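Local structure of MATE family efflux transporter (Vibrio cholerae, 6IDP) at residues A[143-147]-A[200-204]; A[23-28]-A[167-171]; A[16-21]-A[155-161]. The protein probably exports drugs across the bacterial inner membrane, coupling their efflux to the inward flow of protons, as a MATE family multidrug transporter. All coordinates share one frame; numbering follows the deposited sequence.

Contact 1 of 3, residues A[143-147]-A[200-204]; sequences TGAML and FGVGI. With OLC ((2R)-2,3-dihydroxypropyl (9Z)-octadec-9-enoate), chain B; OLC ((2R)-2,3-dihydroxypropyl (9Z)-octadec-9-enoate), chain O.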
# COMPACT_ATOMS: atom_id res chain seq x y z
N THR A 143 -8.19 2.19 -14.96
CA THR A 143 -6.94 2.21 -15.71
C THR A 143 -5.74 2.01 -14.77
O THR A 143 -4.80 1.30 -15.10
CB THR A 143 -6.78 3.53 -16.50
OG1 THR A 143 -7.96 3.75 -17.29
CG2 THR A 143 -5.57 3.47 -17.41
N GLY A 144 -5.80 2.64 -13.60
CA GLY A 144 -4.76 2.50 -12.60
C GLY A 144 -4.67 1.10 -12.02
O GLY A 144 -3.58 0.58 -11.80
N ALA A 145 -5.84 0.50 -11.79
CA ALA A 145 -5.90 -0.86 -11.27
C ALA A 145 -5.29 -1.85 -12.26
O ALA A 145 -4.54 -2.74 -11.86
CB ALA A 145 -7.34 -1.24 -10.97
N MET A 146 -5.60 -1.68 -13.54
CA MET A 146 -5.09 -2.55 -14.59
C MET A 146 -3.58 -2.45 -14.74
O MET A 146 -2.90 -3.47 -14.91
CB MET A 146 -5.75 -2.23 -15.93
CG MET A 146 -7.24 -2.53 -15.97
SD MET A 146 -7.62 -4.22 -15.49
CE MET A 146 -6.65 -5.15 -16.68
N LEU A 147 -3.06 -1.23 -14.69
CA LEU A 147 -1.61 -1.02 -14.74
C LEU A 147 -0.96 -1.70 -13.54
O LEU A 147 0.09 -2.32 -13.66
CB LEU A 147 -1.28 0.48 -14.75
CG LEU A 147 0.20 0.87 -14.86
CD1 LEU A 147 0.84 0.24 -16.08
CD2 LEU A 147 0.36 2.38 -14.90
N PHE A 200 -1.56 6.81 -16.91
CA PHE A 200 -1.66 5.38 -16.66
C PHE A 200 -1.91 4.61 -17.95
O PHE A 200 -1.53 3.45 -18.08
CB PHE A 200 -2.78 5.09 -15.66
CG PHE A 200 -2.42 5.41 -14.24
CD1 PHE A 200 -1.10 5.58 -13.86
CD2 PHE A 200 -3.40 5.53 -13.28
CE1 PHE A 200 -0.77 5.88 -12.54
CE2 PHE A 200 -3.09 5.81 -11.96
CZ PHE A 200 -1.77 5.99 -11.60
N GLY A 201 -2.56 5.27 -18.91
CA GLY A 201 -2.83 4.66 -20.20
C GLY A 201 -1.55 4.44 -20.98
O GLY A 201 -1.37 3.39 -21.62
N VAL A 202 -0.66 5.42 -20.93
CA VAL A 202 0.64 5.31 -21.57
C VAL A 202 1.46 4.20 -20.92
O VAL A 202 2.16 3.45 -21.59
CB VAL A 202 1.41 6.65 -21.50
CG1 VAL A 202 2.87 6.46 -21.92
CG2 VAL A 202 0.74 7.68 -22.38
N GLY A 203 1.33 4.09 -19.60
CA GLY A 203 1.99 3.02 -18.86
C GLY A 203 1.52 1.65 -19.31
O GLY A 203 2.31 0.73 -19.46
N ILE A 204 0.21 1.52 -19.52
CA ILE A 204 -0.38 0.26 -19.96
C ILE A 204 0.10 -0.08 -21.37
O ILE A 204 0.46 -1.23 -21.65
CB ILE A 204 -1.92 0.31 -19.93
CG1 ILE A 204 -2.41 0.29 -18.49
CG2 ILE A 204 -2.51 -0.86 -20.70
CD1 ILE A 204 -3.92 0.32 -18.36
C18 OLC B . 0.73 3.02 -11.11
C10 OLC B . -0.35 1.68 -4.28
C9 OLC B . 0.51 1.00 -3.50
C17 OLC B . -0.15 2.14 -10.25
C11 OLC B . -1.47 0.96 -5.00
C8 OLC B . 0.36 -0.50 -3.32
C16 OLC B . -1.58 2.65 -10.31
C12 OLC B . -2.17 1.91 -5.95
C15 OLC B . -2.28 2.37 -8.99
C13 OLC B . -1.14 2.61 -6.81
C14 OLC B . -1.82 3.35 -7.94
C18 OLC O . -0.65 9.04 -10.58
C17 OLC O . -1.19 8.97 -9.17
C16 OLC O . -2.56 8.33 -9.16
C15 OLC O . -2.78 7.63 -7.84
C14 OLC O . -3.86 6.58 -7.98
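Phe-200 lies against the bare backbone of Gly-144: ring atom CD2 comes within 3.4 Å of Gly-144 CA, an approach made possible because the glycine has no side chain between ring and helix. Leu-147 reaches the same ring from further along helix 124-156, the two side chains crossing at about a right angle, with CD2 of the leucine 3.7 Å from Phe-200 CD1. The other branch, Leu-147 CD1, drops onto the backbone of Gly-203, 3.6 Å from its C atom, so each helix contributes a glycine as a seat for a side chain of its partner. At the other flank Thr-143 turns its methyl inward: CG2, anti to the backbone N, touches both Phe-200 CB and Ile-204 CD1. The isoleucine gets there by extending its chain (chi2 -179°), which carries CD1 to 3.5 Å from Thr-143 O and also beside Met-146 CB.

The hydroxyl of Thr-143 is bonded to Ala-139 O one turn earlier, which leaves the methyl to do the touching. The axes of 143-147 and 200-204 cross at 32°, with a closest approach of 9.1 Å. Behind them, helix 161-184 backs Phe-200 through Thr-170, and helix 84-111 meets Met-146 through Ile-95. Two monoolein chains also pack on the ring: C16 of the chain B lipid lies over one face, and C18 of the chain O lipid is 3.4 Å from Phe-200 CZ.

No hydrogen bond links the two segments. Shape and dispersion hold them together, and the hydrocarbon of the lipids continues the same apolar surface, as suits helices within a membrane.

Contact 2 of 3, residues A[23-28]-A[167-171]; sequences FGVLSL and MMVTS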
# COMPACT_ATOMS: atom_id res chain seq x y z
N PHE A 23 12.07 3.96 -5.62
CA PHE A 23 12.01 5.10 -6.53
C PHE A 23 10.62 5.24 -7.14
O PHE A 23 10.15 6.35 -7.36
CB PHE A 23 13.06 4.97 -7.64
CG PHE A 23 14.46 5.29 -7.20
CD1 PHE A 23 14.76 5.50 -5.86
CD2 PHE A 23 15.48 5.40 -8.13
CE1 PHE A 23 16.06 5.79 -5.46
CE2 PHE A 23 16.78 5.71 -7.74
CZ PHE A 23 17.06 5.90 -6.40
N GLY A 24 9.98 4.11 -7.41
CA GLY A 24 8.63 4.10 -7.94
C GLY A 24 7.65 4.78 -7.00
O GLY A 24 6.88 5.65 -7.41
N VAL A 25 7.69 4.37 -5.74
CA VAL A 25 6.82 4.94 -4.71
C VAL A 25 7.14 6.42 -4.49
O VAL A 25 6.24 7.25 -4.39
CB VAL A 25 6.95 4.17 -3.38
CG1 VAL A 25 6.22 4.89 -2.26
CG2 VAL A 25 6.42 2.76 -3.54
N LEU A 26 8.43 6.75 -4.43
CA LEU A 26 8.88 8.13 -4.23
C LEU A 26 8.45 9.04 -5.38
O LEU A 26 8.02 10.17 -5.14
CB LEU A 26 10.40 8.17 -4.08
CG LEU A 26 10.97 7.76 -2.73
CD1 LEU A 26 12.49 7.67 -2.79
CD2 LEU A 26 10.54 8.75 -1.65
N SER A 27 8.58 8.56 -6.61
CA SER A 27 8.15 9.33 -7.77
C SER A 27 6.64 9.54 -7.72
O SER A 27 6.14 10.61 -8.06
CB SER A 27 8.55 8.62 -9.07
OG SER A 27 7.85 7.40 -9.22
N LEU A 28 5.94 8.50 -7.27
CA LEU A 28 4.49 8.54 -7.12
C LEU A 28 4.05 9.61 -6.12
O LEU A 28 3.15 10.40 -6.40
CB LEU A 28 3.97 7.17 -6.70
CG LEU A 28 2.49 7.02 -6.37
CD1 LEU A 28 1.65 7.52 -7.53
CD2 LEU A 28 2.16 5.57 -6.05
N MET A 167 6.52 3.57 -13.03
CA MET A 167 5.90 4.40 -12.01
C MET A 167 6.51 5.80 -12.04
O MET A 167 5.80 6.79 -11.86
CB MET A 167 6.06 3.79 -10.62
CG MET A 167 5.20 2.55 -10.39
SD MET A 167 5.60 1.70 -8.86
CE MET A 167 4.93 2.83 -7.65
N MET A 168 7.81 5.88 -12.30
CA MET A 168 8.47 7.17 -12.45
C MET A 168 7.97 7.88 -13.69
O MET A 168 7.68 9.08 -13.66
CB MET A 168 9.99 7.00 -12.50
CG MET A 168 10.59 6.38 -11.25
SD MET A 168 12.30 6.86 -10.93
CE MET A 168 13.16 5.98 -12.23
N VAL A 169 7.85 7.14 -14.79
CA VAL A 169 7.43 7.71 -16.07
C VAL A 169 6.01 8.26 -16.00
O VAL A 169 5.76 9.39 -16.42
CB VAL A 169 7.52 6.67 -17.20
CG1 VAL A 169 6.91 7.22 -18.48
CG2 VAL A 169 8.97 6.26 -17.42
N THR A 170 5.08 7.48 -15.46
CA THR A 170 3.69 7.91 -15.37
C THR A 170 3.53 9.06 -14.37
O THR A 170 2.67 9.92 -14.55
CB THR A 170 2.76 6.75 -14.98
OG1 THR A 170 3.16 6.21 -13.72
CG2 THR A 170 2.79 5.65 -16.04
N SER A 171 4.36 9.07 -13.33
CA SER A 171 4.34 10.15 -12.35
C SER A 171 4.74 11.48 -12.97
O SER A 171 4.10 12.50 -12.74
CB SER A 171 5.27 9.84 -11.17
OG SER A 171 4.81 8.72 -10.44
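Met-167 lays its side chain over the backbone of Gly-24, the knob of a knobs-into-holes contact whose hole is formed by Gly-24, Val-25, Ser-27 and Leu-28. Its CB is 3.7 Å from Gly-24 CA, and the thioether then passes across the glycine until CE rests 3.4 Å from Gly-24 C. The bend at the last torsion (chi3 72°) tucks that methyl in, where it also approaches the side chains of Val-25 and Leu-28. With no side chain on Gly-24, the methionine can lie this low. The axes of 23-28 and 167-171 run nearly parallel, 11° apart in direction, and approach to 8.1 Å.

Met-168 borders the contact on the Phe-23 side. Its CG packs on Ser-27, while SD comes within 3.9 Å of Phe-23 CB and lies oblique to the phenyl ring. Phe-23 itself meets Trp-19 edge-to-face, and bound lipid touches both Phe-23 and Leu-28. Val-25, whose CB points away from 167-171, packs on Val-281, Leu-284 and Met-288 of helix 281-299.

Two serines occupy the middle, and each gives its proton to a carbonyl of its own helix. Across the contact, Ser-27 OG rests against Met-168 CA, and Ser-171 OG lies 3.3 Å from Leu-28 CA. Ser-27 OG holds its place between the backbone N and the carbonyl carbon (chi1 66°), which brings it to Gly-24 O; Leu-28 N reaches that oxygen from the same face of its plane. With their hydroxyls turned back this way, the serines offer small, satisfied surfaces and the backbones can close up without any hydrogen bond across. Ser-171 OG donates to Met-167 O at 2.6 Å, while the backbone N of Ser-171 reaches this oxygen from the opposite face of its carbonyl plane.

Contact 3 of 3, residues A[16-21]-A[155-161]; sequences QMTWPM and RANGNTL. With OLC ((2R)-2,3-dihydroxypropyl (9Z)-octadec-9-enoate), chain M.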
# COMPACT_ATOMS: atom_id res chain seq x y z
N GLN A 16 18.74 -5.02 -5.05
CA GLN A 16 18.46 -4.76 -6.46
C GLN A 16 16.98 -4.88 -6.79
O GLN A 16 16.48 -4.23 -7.70
CB GLN A 16 19.27 -5.70 -7.36
CG GLN A 16 20.77 -5.40 -7.39
CD GLN A 16 21.08 -4.02 -7.95
OE1 GLN A 16 20.38 -3.52 -8.84
NE2 GLN A 16 22.13 -3.39 -7.43
N MET A 17 16.28 -5.73 -6.05
CA MET A 17 14.84 -5.88 -6.23
C MET A 17 14.07 -4.72 -5.61
O MET A 17 13.01 -4.33 -6.10
CB MET A 17 14.35 -7.20 -5.63
CG MET A 17 14.71 -8.43 -6.44
SD MET A 17 13.63 -8.69 -7.86
CE MET A 17 12.06 -8.98 -7.05
N THR A 18 14.60 -4.17 -4.52
CA THR A 18 13.85 -3.22 -3.71
C THR A 18 13.99 -1.76 -4.15
O THR A 18 12.99 -1.04 -4.21
CB THR A 18 14.26 -3.32 -2.22
OG1 THR A 18 13.99 -4.64 -1.74
CG2 THR A 18 13.48 -2.32 -1.38
N TRP A 19 15.20 -1.32 -4.49
CA TRP A 19 15.40 0.10 -4.80
C TRP A 19 14.56 0.62 -5.99
O TRP A 19 14.17 1.79 -5.97
CB TRP A 19 16.89 0.40 -5.03
CG TRP A 19 17.48 -0.05 -6.33
CD1 TRP A 19 18.25 -1.16 -6.55
CD2 TRP A 19 17.38 0.63 -7.60
NE1 TRP A 19 18.61 -1.23 -7.87
CE2 TRP A 19 18.09 -0.15 -8.54
CE3 TRP A 19 16.75 1.80 -8.03
CZ2 TRP A 19 18.19 0.22 -9.88
CZ3 TRP A 19 16.85 2.15 -9.36
CH2 TRP A 19 17.57 1.37 -10.27
N PRO A 20 14.26 -0.21 -7.01
CA PRO A 20 13.37 0.37 -8.02
C PRO A 20 11.96 0.64 -7.49
O PRO A 20 11.30 1.57 -7.94
CB PRO A 20 13.33 -0.69 -9.12
CG PRO A 20 14.54 -1.51 -8.92
CD PRO A 20 14.75 -1.54 -7.44
N MET A 21 11.51 -0.19 -6.55
CA MET A 21 10.19 0.00 -5.95
C MET A 21 10.20 1.21 -5.03
O MET A 21 9.19 1.89 -4.87
CB MET A 21 9.75 -1.25 -5.18
CG MET A 21 9.49 -2.46 -6.07
SD MET A 21 8.45 -2.10 -7.50
CE MET A 21 6.93 -1.58 -6.71
N ARG A 155 6.28 -8.36 -11.17
CA ARG A 155 6.88 -8.65 -9.87
C ARG A 155 6.81 -10.14 -9.57
O ARG A 155 7.78 -10.73 -9.10
CB ARG A 155 6.18 -7.83 -8.77
CG ARG A 155 6.52 -6.34 -8.81
CD ARG A 155 5.67 -5.52 -7.85
NE ARG A 155 5.45 -6.22 -6.59
CZ ARG A 155 4.26 -6.51 -6.09
NH1 ARG A 155 3.16 -6.15 -6.74
NH2 ARG A 155 4.16 -7.15 -4.93
N ALA A 156 5.67 -10.75 -9.87
CA ALA A 156 5.49 -12.19 -9.69
C ALA A 156 6.53 -12.98 -10.48
O ALA A 156 6.95 -14.06 -10.06
CB ALA A 156 4.09 -12.61 -10.09
N ASN A 157 6.95 -12.43 -11.61
CA ASN A 157 7.99 -13.04 -12.43
C ASN A 157 9.38 -12.50 -12.10
O ASN A 157 10.30 -12.61 -12.91
CB ASN A 157 7.69 -12.83 -13.91
CG ASN A 157 6.57 -13.73 -14.41
OD1 ASN A 157 6.83 -14.78 -14.99
ND2 ASN A 157 5.33 -13.32 -14.18
N GLY A 158 9.53 -11.90 -10.92
CA GLY A 158 10.82 -11.47 -10.42
C GLY A 158 11.38 -10.20 -11.04
O GLY A 158 12.59 -10.00 -11.05
N ASN A 159 10.50 -9.34 -11.53
CA ASN A 159 10.94 -8.09 -12.13
C ASN A 159 10.29 -6.89 -11.46
O ASN A 159 9.07 -6.70 -11.55
CB ASN A 159 10.64 -8.08 -13.64
CG ASN A 159 11.23 -6.87 -14.35
OD1 ASN A 159 11.00 -5.73 -13.96
ND2 ASN A 159 11.99 -7.12 -15.41
N THR A 160 11.10 -6.07 -10.80
CA THR A 160 10.63 -4.84 -10.18
C THR A 160 11.14 -3.60 -10.91
O THR A 160 10.60 -2.51 -10.76
CB THR A 160 11.06 -4.75 -8.69
OG1 THR A 160 12.48 -4.89 -8.60
CG2 THR A 160 10.38 -5.83 -7.87
N LEU A 161 12.19 -3.78 -11.71
CA LEU A 161 12.80 -2.66 -12.43
C LEU A 161 11.82 -2.02 -13.41
O LEU A 161 11.72 -0.80 -13.48
CB LEU A 161 14.06 -3.13 -13.17
CG LEU A 161 14.87 -2.05 -13.90
CD1 LEU A 161 15.30 -0.95 -12.93
CD2 LEU A 161 16.08 -2.66 -14.59
C18 OLC M . 19.10 4.14 -2.81
C10 OLC M . 22.09 -0.18 -10.09
C17 OLC M . 18.93 3.41 -4.13
C11 OLC M . 22.68 -0.02 -8.70
C16 OLC M . 20.19 3.54 -4.95
C12 OLC M . 21.64 0.59 -7.77
C15 OLC M . 20.07 2.72 -6.22
C13 OLC M . 21.30 1.98 -8.25
C14 OLC M . 21.30 2.94 -7.08
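Met-17 and Pro-20, on the kinked stretch of helix 5-39, face Thr-160 and Leu-161, where a loop leads from the end of helix 124-156 into helix 161-184. At Pro-20, which has no N-H to give, the helix is kinked; the N of Met-21 also misses the turn before and makes a weak bond to Thr-18 O. Thr-160 OG1 donates to Met-17 O at 2.6 Å, approaching 18° from the carbonyl plane. A chi1 of 55° puts the hydroxyl on that side and turns CG2 toward Met-17 CE, 3.7 Å away. Met-21 CG closes over Thr-160 CB, and Pro-20 CB sits 3.7 Å from Thr-160 O. Leu-161 CD1 meets Pro-20 CG at 4.1 Å and, obliquely, the Trp-19 ring at CH2.

Gly-158, with positive phi, ends helix 124-156 as the C-prime residue of a Schellman motif and brings its carbonyl O to Met-17 SD. Asn-159 OD1 then caps Leu-162 N at the start of the next helix. Outward, Trp-19 is gripped at NE1 by Gln-16 OE1 in a nearly straight bond (171°); Pro-20 CD lies on one ring face and monoolein of chain M on the other.

Met-17 O, which Met-21 N passes over at the kink, is taken by the threonine hydroxyl. One hydrogen bond thus joins the kink of helix 5-39 to the loop before helix 161-184.

Overall arrangement
The three contacts tie together four neighbouring helices. Helix 5-39 carries segment 16-21 of contact 3 and, just beyond it, segment 23-28 of contact 2; helix 124-156 serves contact 1 and, nearer its end, contact 3. Helix 161-184, which follows it, packs on helix 5-39 in contact 2, and helix 189-213 comes next for contact 1. Centres of contacts 1 and 2 lie about 13 Å apart, joined through Thr-170, while those of contacts 2 and 3 are about 14 Å apart and meet where Met-167 touches Met-21. Contacts 1 and 3, centres about 18 Å apart, do not touch. Segments of each pair alternate along the chain, so helices distant in sequence pack side by side.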